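Local coordinates for putative uncharacterized protein (Chaetomium thermophilum, PDB 5F5T), which is probably required for pre-mRNA splicing, as a nuclear member of the PRP38 family of spliceosomal proteins, at residues R43-I46 against V47-Y50; G58-E61 against A62-V65; D133-V136 against Y137-L140; S159-Y162 against M163-I167; I167-L170 against L171-R175. One frame throughout, in Å; residues are numbered along the deposited sequence.

Contact 1: residues R43-I46 against V47-Y50; sequences RERI and VESY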
# COMPACT_ATOMS: atom_id res chain seq x y z
N ARG A 43 -8.56 7.05 15.86
CA ARG A 43 -7.60 7.58 16.83
C ARG A 43 -8.10 7.33 18.25
O ARG A 43 -7.33 6.97 19.14
CB ARG A 43 -7.34 9.07 16.63
CG ARG A 43 -6.82 9.46 15.27
CD ARG A 43 -6.22 10.86 15.32
NE ARG A 43 -7.20 11.90 15.64
CZ ARG A 43 -7.81 12.66 14.74
NH1 ARG A 43 -7.56 12.50 13.45
NH2 ARG A 43 -8.68 13.58 15.13
N GLU A 44 -9.40 7.53 18.43
CA GLU A 44 -10.04 7.27 19.72
C GLU A 44 -9.92 5.80 20.08
O GLU A 44 -9.50 5.47 21.18
CB GLU A 44 -11.52 7.69 19.68
CG GLU A 44 -11.76 9.16 19.42
CD GLU A 44 -13.22 9.47 19.16
OE1 GLU A 44 -14.07 8.62 19.48
OE2 GLU A 44 -13.52 10.57 18.65
N ARG A 45 -10.29 4.93 19.15
CA ARG A 45 -10.23 3.49 19.39
C ARG A 45 -8.83 3.05 19.80
O ARG A 45 -8.66 2.20 20.68
CB ARG A 45 -10.67 2.70 18.16
CG ARG A 45 -12.07 3.02 17.66
CD ARG A 45 -13.10 2.88 18.76
NE ARG A 45 -13.10 1.54 19.33
CZ ARG A 45 -13.34 1.27 20.61
NH1 ARG A 45 -13.62 2.25 21.46
NH2 ARG A 45 -13.31 0.02 21.04
N ILE A 46 -7.82 3.65 19.17
CA ILE A 46 -6.43 3.35 19.48
C ILE A 46 -5.98 3.85 20.85
O ILE A 46 -5.48 3.07 21.65
CB ILE A 46 -5.48 3.94 18.42
CG1 ILE A 46 -5.68 3.24 17.08
CG2 ILE A 46 -4.04 3.80 18.85
CD1 ILE A 46 -4.79 3.78 16.02
N VAL A 47 -6.17 5.13 21.12
CA VAL A 47 -5.62 5.71 22.35
C VAL A 47 -6.31 5.15 23.59
O VAL A 47 -5.72 5.11 24.67
CB VAL A 47 -5.72 7.26 22.35
CG1 VAL A 47 -4.89 7.84 21.21
CG2 VAL A 47 -7.17 7.71 22.26
N GLU A 48 -7.56 4.74 23.43
CA GLU A 48 -8.31 4.07 24.50
C GLU A 48 -7.89 2.61 24.68
O GLU A 48 -8.13 2.02 25.73
CB GLU A 48 -9.81 4.19 24.22
CG GLU A 48 -10.34 5.61 24.42
CD GLU A 48 -11.66 5.86 23.72
OE1 GLU A 48 -12.07 5.01 22.90
OE2 GLU A 48 -12.27 6.91 23.98
N SER A 49 -7.28 2.03 23.65
CA SER A 49 -6.97 0.60 23.63
C SER A 49 -5.94 0.22 24.68
O SER A 49 -5.07 1.01 25.04
CB SER A 49 -6.47 0.16 22.26
OG SER A 49 -5.13 0.58 22.04
N TYR A 50 -6.04 -1.02 25.16
CA TYR A 50 -5.12 -1.57 26.14
C TYR A 50 -3.69 -1.64 25.61
O TYR A 50 -2.73 -1.35 26.33
CB TYR A 50 -5.59 -2.96 26.55
CG TYR A 50 -4.68 -3.67 27.52
CD1 TYR A 50 -4.76 -3.40 28.88
CD2 TYR A 50 -3.77 -4.62 27.09
CE1 TYR A 50 -3.94 -4.06 29.78
CE2 TYR A 50 -2.95 -5.29 27.98
CZ TYR A 50 -3.04 -5.00 29.33
OH TYR A 50 -2.23 -5.65 30.23
O HOH W 1 -13.96 5.53 20.68
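R45 and E48 form the charged part of this contact, a salt bridge on the outer side of a helix. NH1 of R45 lies 3.5 Å from OE1 of E48. The guanidinium and carboxylate planes are turned 69° apart, so the two groups do not pair flat. In R45 the bends at chi2 and chi3 turn the guanidinium toward the end of the helix, where E48 lies. A water joins the group in the plane of the guanidinium. It donates to OE1 of E48 at 3.0 Å, and its bonds to NH1 of R45 and OE1 of E44 are weak. NE of R45 bonds to the carbonyl oxygen of Q83, and NH2 makes a weak bond to that of T82.

Backbone bonds carry the regular turns. V47 N meets R43 O at 2.9 Å, and E48 N meets E44 O at 3.1 Å. This is the C-terminal end of helix 40-48. S49 leaves the helix and stands at the N-cap of helix 50-55, where its OG also bonds to W52 N.

At that junction I46 O takes two donors. S49 OG reaches it in the carbonyl plane, on a lone pair. S49 N, at 2.9 Å from I46 O, comes from well above that plane.

V47 rests on L18 of helix 9-19. I46 packs on C90 and F93 of helix 87-98.

Contact 2: residues G58-E61 against A62-V65; sequences GVNE and ADIV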
# COMPACT_ATOMS: atom_id res chain seq x y z
N GLY A 58 5.05 5.96 25.92
CA GLY A 58 6.40 6.48 25.98
C GLY A 58 7.46 5.73 25.21
O GLY A 58 8.63 5.76 25.57
N VAL A 59 7.06 5.05 24.13
CA VAL A 59 8.00 4.24 23.36
C VAL A 59 8.88 5.06 22.43
O VAL A 59 8.58 6.21 22.12
CB VAL A 59 7.28 3.18 22.51
CG1 VAL A 59 6.56 2.20 23.41
CG2 VAL A 59 6.33 3.84 21.53
N ASN A 60 9.94 4.42 21.97
CA ASN A 60 10.96 5.04 21.13
C ASN A 60 11.04 4.35 19.78
O ASN A 60 10.38 3.34 19.55
CB ASN A 60 12.31 5.01 21.83
CG ASN A 60 12.74 6.37 22.31
OD1 ASN A 60 12.02 7.36 22.14
ND2 ASN A 60 13.91 6.44 22.93
N GLU A 61 11.84 4.92 18.88
CA GLU A 61 12.03 4.34 17.56
C GLU A 61 12.68 2.94 17.61
O GLU A 61 12.34 2.07 16.81
CB GLU A 61 12.87 5.28 16.70
CG GLU A 61 12.11 6.51 16.22
CD GLU A 61 12.96 7.76 16.19
OE1 GLU A 61 12.39 8.86 16.00
OE2 GLU A 61 14.19 7.66 16.35
N ALA A 62 13.60 2.73 18.54
CA ALA A 62 14.15 1.39 18.78
C ALA A 62 13.07 0.47 19.32
O ALA A 62 12.90 -0.72 18.91
CB ALA A 62 15.31 1.47 19.75
N ASP A 63 12.31 1.04 20.25
CA ASP A 63 11.20 0.35 20.87
C ASP A 63 10.23 -0.08 19.80
O ASP A 63 9.54 -1.07 19.97
CB ASP A 63 10.50 1.23 21.89
CG ASP A 63 11.34 1.48 23.12
OD1 ASP A 63 12.17 0.61 23.47
OD2 ASP A 63 11.17 2.55 23.75
N ILE A 64 10.17 0.66 18.70
CA ILE A 64 9.22 0.33 17.64
C ILE A 64 9.52 -1.06 17.08
O ILE A 64 8.63 -1.90 17.00
CB ILE A 64 9.24 1.36 16.50
CG1 ILE A 64 8.51 2.64 16.93
CG2 ILE A 64 8.59 0.79 15.25
CD1 ILE A 64 7.07 2.40 17.31
N VAL A 65 10.78 -1.30 16.73
CA VAL A 65 11.19 -2.60 16.23
C VAL A 65 10.92 -3.67 17.28
O VAL A 65 10.37 -4.74 16.97
CB VAL A 65 12.69 -2.64 15.85
CG1 VAL A 65 13.10 -4.06 15.48
CG2 VAL A 65 12.97 -1.70 14.70
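OD2 of D63 accepts the backbone N of N60 at 2.9 Å. The N-H comes to the anti side of the carboxylate oxygen, 20° out of its plane. The bond is bent, with 130° at the hydrogen. CG of D63 stands anti to its own carbonyl carbon (chi1 -70°), which turns the carboxylate back toward the chain that leads into the helix. The same oxygen lies 3.3 Å from CB of N60. CB of D63 also meets CB of V59, at 3.8 Å, so the aspartate touches the incoming chain with its carbon as well as its oxygen. An alanine in place of D63 would probably leave the N60 backbone N without this acceptor and let the entry to the helix move more freely.

The first turn itself is held by weak bonds. I64 N makes two of them, both bent, to N60 O at 2.8 Å and to E61 O at 3.2 Å. The I64 side chain touches the same oxygens, with CG1 3.3 Å from N60 O. Beyond the turn, I64 packs on L91 and L95 of helix 87-98, and E61 O accepts a bond from Y108 OH of helix 102-115.

N60 holds the N-cap position of helix 61-71, but its side chain makes no capping bond. D63, three residues on, supplies the side-chain-to-backbone half of a capping box.

Contact 3: residues D133-V136 against Y137-L140; sequences DKEV and YTLL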
# COMPACT_ATOMS: atom_id res chain seq x y z
N ASP A 133 3.63 10.84 -3.86
CA ASP A 133 3.20 9.68 -4.63
C ASP A 133 4.33 9.03 -5.44
O ASP A 133 4.47 7.81 -5.43
CB ASP A 133 2.05 10.07 -5.57
CG ASP A 133 2.32 11.35 -6.33
OD1 ASP A 133 3.47 11.83 -6.31
OD2 ASP A 133 1.37 11.89 -6.95
N LYS A 134 5.14 9.85 -6.11
CA LYS A 134 6.24 9.33 -6.91
C LYS A 134 7.21 8.54 -6.03
O LYS A 134 7.60 7.41 -6.36
CB LYS A 134 6.97 10.47 -7.62
CG LYS A 134 8.33 10.10 -8.18
CD LYS A 134 8.98 11.29 -8.88
CE LYS A 134 10.42 11.01 -9.27
NZ LYS A 134 11.07 12.22 -9.84
N GLU A 135 7.55 9.12 -4.89
CA GLU A 135 8.44 8.48 -3.94
C GLU A 135 7.84 7.18 -3.43
O GLU A 135 8.55 6.20 -3.24
CB GLU A 135 8.74 9.41 -2.76
CG GLU A 135 10.11 9.20 -2.13
CD GLU A 135 10.28 10.01 -0.86
OE1 GLU A 135 11.02 9.55 0.04
OE2 GLU A 135 9.68 11.10 -0.76
N VAL A 136 6.53 7.17 -3.23
CA VAL A 136 5.85 5.98 -2.74
C VAL A 136 5.93 4.84 -3.75
O VAL A 136 6.22 3.70 -3.39
CB VAL A 136 4.39 6.27 -2.41
CG1 VAL A 136 3.61 4.97 -2.23
CG2 VAL A 136 4.31 7.10 -1.14
N TYR A 137 5.68 5.16 -5.02
CA TYR A 137 5.77 4.15 -6.06
C TYR A 137 7.20 3.61 -6.13
O TYR A 137 7.40 2.39 -6.12
CB TYR A 137 5.36 4.72 -7.42
CG TYR A 137 3.87 4.94 -7.56
CD1 TYR A 137 2.99 3.87 -7.59
CD2 TYR A 137 3.35 6.22 -7.68
CE1 TYR A 137 1.63 4.07 -7.72
CE2 TYR A 137 1.99 6.43 -7.81
CZ TYR A 137 1.13 5.36 -7.83
OH TYR A 137 -0.22 5.57 -7.96
N THR A 138 8.17 4.51 -6.18
CA THR A 138 9.57 4.11 -6.33
C THR A 138 10.06 3.26 -5.15
O THR A 138 10.77 2.28 -5.34
CB THR A 138 10.51 5.32 -6.48
OG1 THR A 138 10.35 6.20 -5.36
CG2 THR A 138 10.20 6.08 -7.76
N LEU A 139 9.68 3.64 -3.93
CA LEU A 139 10.10 2.92 -2.73
C LEU A 139 9.41 1.58 -2.57
O LEU A 139 10.06 0.58 -2.27
CB LEU A 139 9.85 3.76 -1.47
CG LEU A 139 10.67 5.03 -1.29
CD1 LEU A 139 10.06 5.91 -0.21
CD2 LEU A 139 12.11 4.68 -0.94
N LEU A 140 8.09 1.55 -2.76
CA LEU A 140 7.32 0.35 -2.45
C LEU A 140 7.29 -0.70 -3.56
O LEU A 140 7.26 -1.89 -3.27
CB LEU A 140 5.88 0.73 -2.10
CG LEU A 140 5.72 1.64 -0.89
CD1 LEU A 140 4.26 1.72 -0.46
CD2 LEU A 140 6.60 1.16 0.25
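The ring of Y137 lies back along the first turn of the helix, with K134 CA at its edge, near the ring plane. The carbonyl oxygen of D133 meets the ring obliquely, 3.0 Å from CD2. CG of Y137 is anti to its own carbonyl carbon (chi1 -74°), which directs the ring toward the helix start. L190 and R187 of helix 187-192 also touch the Y137 side chain, and its hydroxyl bonds to the carbonyl oxygen of R185. The second flat group, the E135 carboxylate, sits beside L139. OE1 of E135 is 3.8 Å from CD1 of L139, and the two side chains run side by side in the same direction.

All of this belongs to helix 133-140, a short helix of two turns. Its backbone bonds are regular, as with Y137 N to D133 O at 2.9 Å and L140 N to V136 O at 2.9 Å. D133 begins the helix: OD1 accepts the N-H of K134, and OD2 forms a salt bridge with R185. T138 OG1 lies within reach of two carbonyls, 2.8 Å from E135 O and 3.2 Å from K134 O.

On the buried side V136 and L140 lie alongside each other, CG1 of V136 3.8 Å from CD1 of L140. V136 also packs on I127 of helix 117-130, and L140 packs on I167, L170 and L171 of helix 163-172.

Contact 4: residues S159-Y162 against M163-I167; sequences SLTY and MDEFI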
# COMPACT_ATOMS: atom_id res chain seq x y z
N SER A 159 -6.78 -14.54 7.88
CA SER A 159 -6.67 -15.15 6.57
C SER A 159 -5.27 -14.90 6.03
O SER A 159 -4.59 -13.98 6.48
CB SER A 159 -7.71 -14.58 5.60
OG SER A 159 -7.37 -13.26 5.22
N LEU A 160 -4.86 -15.70 5.06
CA LEU A 160 -3.52 -15.57 4.49
C LEU A 160 -3.45 -14.49 3.42
O LEU A 160 -4.33 -14.37 2.57
CB LEU A 160 -3.07 -16.90 3.89
CG LEU A 160 -1.70 -16.92 3.23
CD1 LEU A 160 -0.61 -16.54 4.22
CD2 LEU A 160 -1.43 -18.29 2.62
N THR A 161 -2.37 -13.71 3.46
CA THR A 161 -2.05 -12.79 2.37
C THR A 161 -0.53 -12.77 2.24
O THR A 161 0.16 -13.46 2.97
CB THR A 161 -2.59 -11.37 2.62
OG1 THR A 161 -2.45 -10.60 1.42
CG2 THR A 161 -1.83 -10.68 3.74
N TYR A 162 -0.00 -11.98 1.31
CA TYR A 162 1.44 -11.96 1.08
C TYR A 162 1.95 -10.54 1.03
O TYR A 162 1.20 -9.61 0.76
CB TYR A 162 1.78 -12.69 -0.21
CG TYR A 162 1.20 -14.09 -0.29
CD1 TYR A 162 -0.09 -14.29 -0.76
CD2 TYR A 162 1.95 -15.20 0.08
CE1 TYR A 162 -0.63 -15.56 -0.84
CE2 TYR A 162 1.42 -16.47 0.00
CZ TYR A 162 0.13 -16.65 -0.46
OH TYR A 162 -0.41 -17.91 -0.54
N MET A 163 3.25 -10.38 1.26
CA MET A 163 3.86 -9.06 1.28
C MET A 163 3.63 -8.31 -0.03
O MET A 163 3.29 -7.14 -0.03
CB MET A 163 5.35 -9.16 1.57
CG MET A 163 6.07 -7.82 1.54
SD MET A 163 5.56 -6.73 2.88
CE MET A 163 6.01 -7.71 4.31
N ASP A 164 3.81 -9.00 -1.15
CA ASP A 164 3.62 -8.37 -2.45
C ASP A 164 2.17 -7.97 -2.65
O ASP A 164 1.87 -6.95 -3.28
CB ASP A 164 4.09 -9.30 -3.58
CG ASP A 164 3.45 -10.66 -3.53
OD1 ASP A 164 3.63 -11.37 -2.52
OD2 ASP A 164 2.78 -11.04 -4.51
N GLU A 165 1.26 -8.75 -2.08
CA GLU A 165 -0.16 -8.43 -2.13
C GLU A 165 -0.49 -7.22 -1.25
O GLU A 165 -1.33 -6.40 -1.61
CB GLU A 165 -0.99 -9.64 -1.69
CG GLU A 165 -1.48 -10.48 -2.86
CD GLU A 165 -2.53 -11.49 -2.43
OE1 GLU A 165 -2.78 -11.61 -1.21
OE2 GLU A 165 -3.12 -12.15 -3.32
N PHE A 166 0.16 -7.13 -0.10
CA PHE A 166 -0.02 -5.99 0.79
C PHE A 166 0.49 -4.70 0.15
O PHE A 166 -0.16 -3.66 0.20
CB PHE A 166 0.68 -6.26 2.13
CG PHE A 166 0.43 -5.20 3.17
CD1 PHE A 166 -0.84 -5.01 3.68
CD2 PHE A 166 1.46 -4.40 3.62
CE1 PHE A 166 -1.07 -4.03 4.64
CE2 PHE A 166 1.24 -3.43 4.57
CZ PHE A 166 -0.03 -3.24 5.09
N ILE A 167 1.67 -4.79 -0.46
CA ILE A 167 2.27 -3.66 -1.17
C ILE A 167 1.37 -3.22 -2.32
O ILE A 167 1.10 -2.03 -2.49
CB ILE A 167 3.66 -4.01 -1.74
CG1 ILE A 167 4.63 -4.32 -0.60
CG2 ILE A 167 4.19 -2.87 -2.59
CD1 ILE A 167 4.81 -3.19 0.37
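M163 follows Y162 directly and starts the helix. Its side chain packs on K117 and R120 of helix 117-130 and on L150 of the neighbouring strand.

D164 comes next. Its OD1 lies 3.2 Å from CB of Y162, oblique to the tyrosine ring. The main partner of its carboxylate lies outside the two segments: OD2 is held by salt bridges to basic groups on the chain of another protein. That chain also places a basic side chain against the Y162 ring in a cation-pi contact, so the strand end and the first helical turn together form part of an interface.

This is a strand-to-helix junction. Strand 158-162, the partner of strand 149-153 in a two-stranded antiparallel sheet, leads directly into helix 163-172 with no intervening loop, and Y162 stands at the N-cap. The chain turns sharply here, with 78° between the axes of the short strand and helix segments.

E165 reaches back along the strand. Its OE1 accepts the hydroxyl of T161 at 2.8 Å through the anti lone pair. The same oxygen stands at the edge of the Y162 ring, 3.8 Å from CD1. The carboxylate and ring planes are 76° apart, although the two side chains run side by side.

F166 closes the first turn. Its N bonds to Y162 O at 2.8 Å, nearly along the C=O axis, while its side chain packs on A121 of helix 117-130.

Contact 5: residues I167-L170 against L171-R175; sequences IDDL and LTKDR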
# COMPACT_ATOMS: atom_id res chain seq x y z
N ILE A 167 1.67 -4.79 -0.46
CA ILE A 167 2.27 -3.66 -1.17
C ILE A 167 1.37 -3.22 -2.32
O ILE A 167 1.10 -2.03 -2.49
CB ILE A 167 3.66 -4.01 -1.74
CG1 ILE A 167 4.63 -4.32 -0.60
CG2 ILE A 167 4.19 -2.87 -2.59
CD1 ILE A 167 4.81 -3.19 0.37
N ASP A 168 0.90 -4.20 -3.09
CA ASP A 168 0.01 -3.92 -4.21
C ASP A 168 -1.27 -3.25 -3.72
O ASP A 168 -1.79 -2.34 -4.38
CB ASP A 168 -0.32 -5.20 -4.97
CG ASP A 168 -0.96 -4.94 -6.32
OD1 ASP A 168 -0.50 -4.03 -7.04
OD2 ASP A 168 -1.94 -5.64 -6.66
N ASP A 169 -1.76 -3.68 -2.56
CA ASP A 169 -2.92 -3.06 -1.94
C ASP A 169 -2.65 -1.60 -1.58
O ASP A 169 -3.48 -0.73 -1.83
CB ASP A 169 -3.36 -3.82 -0.70
CG ASP A 169 -4.18 -5.05 -1.03
OD1 ASP A 169 -4.46 -5.28 -2.22
OD2 ASP A 169 -4.57 -5.78 -0.09
N LEU A 170 -1.48 -1.34 -1.01
CA LEU A 170 -1.08 0.02 -0.68
C LEU A 170 -1.02 0.90 -1.92
O LEU A 170 -1.40 2.07 -1.89
CB LEU A 170 0.28 0.02 0.02
CG LEU A 170 0.36 -0.61 1.40
CD1 LEU A 170 1.81 -0.68 1.84
CD2 LEU A 170 -0.46 0.20 2.39
N LEU A 171 -0.52 0.32 -3.01
CA LEU A 171 -0.35 1.04 -4.26
C LEU A 171 -1.63 1.23 -5.08
O LEU A 171 -1.69 2.12 -5.93
CB LEU A 171 0.70 0.32 -5.11
CG LEU A 171 2.08 0.30 -4.45
CD1 LEU A 171 3.11 -0.36 -5.35
CD2 LEU A 171 2.51 1.71 -4.05
N THR A 172 -2.64 0.39 -4.87
CA THR A 172 -3.82 0.41 -5.74
C THR A 172 -5.16 0.64 -5.03
O THR A 172 -6.20 0.74 -5.69
CB THR A 172 -3.96 -0.90 -6.54
OG1 THR A 172 -4.33 -1.96 -5.66
CG2 THR A 172 -2.65 -1.24 -7.24
N LYS A 173 -5.15 0.71 -3.71
CA LYS A 173 -6.41 0.79 -2.98
C LYS A 173 -6.54 2.10 -2.21
O LYS A 173 -5.54 2.68 -1.79
CB LYS A 173 -6.54 -0.40 -2.02
CG LYS A 173 -7.30 -1.58 -2.62
CD LYS A 173 -7.20 -2.81 -1.73
CE LYS A 173 -8.24 -3.85 -2.13
NZ LYS A 173 -7.67 -4.89 -3.03
N ASP A 174 -7.77 2.55 -2.04
CA ASP A 174 -8.07 3.78 -1.31
C ASP A 174 -8.07 3.59 0.21
O ASP A 174 -7.71 4.51 0.94
CB ASP A 174 -9.43 4.35 -1.75
CG ASP A 174 -9.38 4.93 -3.15
OD1 ASP A 174 -8.29 5.37 -3.58
OD2 ASP A 174 -10.43 4.96 -3.82
N ARG A 175 -8.49 2.42 0.67
CA ARG A 175 -8.56 2.17 2.10
C ARG A 175 -7.85 0.87 2.50
O ARG A 175 -8.17 -0.21 2.00
CB ARG A 175 -10.02 2.12 2.55
CG ARG A 175 -10.22 2.21 4.05
CD ARG A 175 -11.64 2.65 4.39
NE ARG A 175 -11.70 3.28 5.71
CZ ARG A 175 -12.08 2.64 6.81
NH1 ARG A 175 -12.40 1.35 6.75
NH2 ARG A 175 -12.11 3.28 7.97
O HOH W 2 -3.48 3.45 -3.05
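D169 and K173 form a salt bridge along the side of the helix end. OD1 of D169 lies 3.3 Å from NZ of K173, and the hydrogen bond within the pair is weak. The two chains run side by side, and CD of K173 also touches OD1 of D169 at 3.7 Å. A leucine at D169 would probably leave the K173 ammonium without this partner and set the lysine chain free to swing.

Hydrogen bonds finish helix 163-172, whose last turn is uneven. L171 N to I167 O, at 2.9 Å, is a normal helical bond. T172 N bonds weakly to D168 O and D169 O, and K173 N weakly to D169 O. T172 OG1 adds a bond to D168 O at 2.9 Å, from above the carbonyl plane. K173 is the first residue to leave the helix, and a water there donates to both L170 O and K173 O. R128 NE is a further donor to L170 O.

The apolar contact is on the inner side. CG2 of I167 meets CD1 of L171 at 3.9 Å. I167 also touches F143 and L144, and L171 touches E141. On the outer side D168 forms a salt bridge with a basic group on the chain of another protein.

Overall arrangement
The five contacts come in order along the chain, the last two overlapping at I167, and all belong to the PRP38 family region. Contact 1 ends helix 40-48 and contact 2 begins helix 61-71. Their centres are 18 Å apart, and their nearest atoms are about 10 Å apart. Helix 87-98 packs against both. The other three contacts form a second cluster. Contacts 4 and 5 are the two ends of helix 163-172. Contact 3, on helix 133-140, packs against that helix: V136 CG1 is 3.9 Å from L171 CD2. Contacts 1 and 3 lie on opposite sides of the chain's centre, 30 Å apart between centres. The chain of another protein reaches contacts 4 and 5, so helix 163-172 joins the helical core to an interface.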